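Local structure of aeromonas extracellular serine protease (Aeromonas sobria, 3HJR) at residues A[556-561]-A[573-578]. The protein cleaves peptide bonds that follow two basic residues, one of them lysine, as a calcium-dependent, kexin-like secreted serine protease and probable virulence factor. Residues are numbered along the deposited sequence; the frame is centred on the assembly and turned at random.
With CA (calcium ion), chain C.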
# COMPACT_ATOMS: atom_id res chain seq x y z
N ASN A 556 14.66 0.51 -26.56
CA ASN A 556 14.89 -0.49 -27.59
C ASN A 556 16.10 -1.41 -27.33
O ASN A 556 16.49 -2.21 -28.19
CB ASN A 556 14.94 0.18 -28.97
CG ASN A 556 16.15 1.10 -29.15
OD1 ASN A 556 16.34 1.65 -30.24
ND2 ASN A 556 16.95 1.28 -28.12
N GLY A 557 16.67 -1.31 -26.13
CA GLY A 557 17.80 -2.15 -25.76
C GLY A 557 17.35 -3.47 -25.15
O GLY A 557 16.25 -3.60 -24.69
N THR A 558 18.24 -4.45 -25.14
CA THR A 558 17.97 -5.73 -24.51
C THR A 558 18.08 -5.61 -22.98
O THR A 558 18.85 -4.81 -22.46
CB THR A 558 18.94 -6.78 -25.08
OG1 THR A 558 18.91 -6.73 -26.52
CG2 THR A 558 18.47 -8.19 -24.75
N ARG A 559 17.29 -6.39 -22.25
CA ARG A 559 17.36 -6.41 -20.79
C ARG A 559 17.42 -7.83 -20.33
O ARG A 559 16.91 -8.70 -21.02
CB ARG A 559 16.11 -5.79 -20.19
CG ARG A 559 16.06 -4.29 -20.40
CD ARG A 559 14.89 -3.64 -19.69
NE ARG A 559 13.58 -4.16 -20.14
CZ ARG A 559 12.87 -3.61 -21.14
NH1 ARG A 559 11.68 -4.10 -21.48
NH2 ARG A 559 13.31 -2.52 -21.76
N GLN A 560 18.08 -8.07 -19.20
CA GLN A 560 18.07 -9.40 -18.57
C GLN A 560 17.34 -9.39 -17.22
O GLN A 560 17.39 -8.43 -16.47
CB GLN A 560 19.47 -9.98 -18.43
CG GLN A 560 20.19 -10.06 -19.78
CD GLN A 560 21.44 -10.88 -19.75
OE1 GLN A 560 22.38 -10.57 -19.01
NE2 GLN A 560 21.49 -11.91 -20.59
N VAL A 561 16.65 -10.48 -16.97
CA VAL A 561 15.91 -10.71 -15.74
C VAL A 561 16.37 -12.04 -15.14
O VAL A 561 16.41 -13.06 -15.81
CB VAL A 561 14.41 -10.76 -16.01
CG1 VAL A 561 13.67 -11.03 -14.74
CG2 VAL A 561 13.92 -9.43 -16.62
N THR A 573 18.31 -17.21 -16.60
CA THR A 573 18.29 -15.82 -17.03
C THR A 573 17.28 -15.70 -18.18
O THR A 573 17.34 -16.47 -19.16
CB THR A 573 19.67 -15.40 -17.48
OG1 THR A 573 20.54 -15.32 -16.34
CG2 THR A 573 19.67 -13.98 -18.06
N LEU A 574 16.40 -14.73 -18.02
CA LEU A 574 15.42 -14.35 -19.04
C LEU A 574 15.91 -13.12 -19.79
O LEU A 574 16.38 -12.17 -19.16
CB LEU A 574 14.10 -14.06 -18.35
CG LEU A 574 12.91 -13.63 -19.20
CD1 LEU A 574 12.43 -14.79 -20.04
CD2 LEU A 574 11.82 -13.09 -18.32
N THR A 575 15.80 -13.13 -21.11
CA THR A 575 16.19 -11.99 -21.94
C THR A 575 14.95 -11.39 -22.62
O THR A 575 14.23 -12.06 -23.33
CB THR A 575 17.23 -12.38 -23.00
OG1 THR A 575 18.42 -12.90 -22.38
CG2 THR A 575 17.71 -11.16 -23.76
N GLU A 576 14.71 -10.12 -22.36
CA GLU A 576 13.67 -9.38 -23.07
C GLU A 576 14.28 -8.79 -24.32
O GLU A 576 15.17 -7.95 -24.23
CB GLU A 576 13.18 -8.21 -22.24
CG GLU A 576 12.52 -8.57 -20.93
CD GLU A 576 11.86 -7.36 -20.32
OE1 GLU A 576 12.44 -6.74 -19.39
OE2 GLU A 576 10.78 -7.00 -20.79
N ARG A 577 13.84 -9.25 -25.48
CA ARG A 577 14.25 -8.68 -26.76
C ARG A 577 13.28 -7.60 -27.21
O ARG A 577 12.09 -7.69 -26.97
CB ARG A 577 14.29 -9.77 -27.82
CG ARG A 577 15.26 -10.91 -27.55
CD ARG A 577 15.73 -11.64 -28.81
NE ARG A 577 14.67 -11.72 -29.83
CZ ARG A 577 14.83 -11.51 -31.14
NH1 ARG A 577 13.77 -11.60 -31.95
NH2 ARG A 577 16.02 -11.20 -31.67
N ASN A 578 13.78 -6.57 -27.86
CA ASN A 578 12.93 -5.47 -28.29
C ASN A 578 11.79 -5.90 -29.21
O ASN A 578 11.93 -6.86 -29.97
CB ASN A 578 13.79 -4.45 -29.00
CG ASN A 578 13.13 -3.11 -29.11
OD1 ASN A 578 12.51 -2.61 -28.17
ND2 ASN A 578 13.30 -2.49 -30.27
CA CA C . 10.70 -0.89 -27.55
O HOH W 1 16.54 -6.97 -28.24
O HOH W 2 20.83 -12.40 -23.27
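The beta hairpin of strands 559-565 and 571-576 belongs to the P-domain, and its open end runs into a calcium site. Arg-559 and Glu-576 pair there twice. Their backbones form a hydrogen-bonded antiparallel pair, Glu-576 N reaching Arg-559 O at 2.9 Å, while on the same face their side chains make a two-pronged salt bridge. Arg-559 presents the NE side of its guanidinium, giving NE to OE1 of Glu-576 at 2.9 Å and NH1 to OE2 of Glu-576 at 3.1 Å. The two planes are turned 71° apart, and both oxygens are met from above the carboxylate plane. A bend at chi3 of Arg-559 (-59°) turns the guanidinium so that its NE edge faces the carboxylate of Glu-576. NH2 then bridges to the calcium ligand Asp-488, and Glu-576 OE1 also binds Arg-232 of strand 228-233 in the subtilisin domain, next in the sheet to strand 559-565.

Farther along this face Val-561 and Leu-574 meet through their CB atoms, 4.1 Å apart; Leu-574 suits the place because it also packs on helix 512-519. On the opposite face Gln-560 NE2, through a weak bond, and Thr-575 OG1 share a water. CG2 of Thr-558, just before the strand, lies 3.2 Å from CG2 of Thr-575, tighter than usual van der Waals contact.

Beyond the strands, Asn-578 sends OD1 to the calcium ion at 2.6 Å, alongside the side chains of Asp-454, Asp-488, Asp-553 and Asn-579 and the backbone O of Ala-555. Its amide suits this spot, supplying a neutral oxygen among three aspartates, while its ND2 lies 3.4 Å from CB of Asn-556. A second water joins Thr-558 OG1 to Asn-578 N. Placed between Asp-488 and Arg-232, the partly exposed Arg-559 and the buried Glu-576 probably offset each other's charge and connect the calcium site to the catalytic domain through a chain of salt bridges.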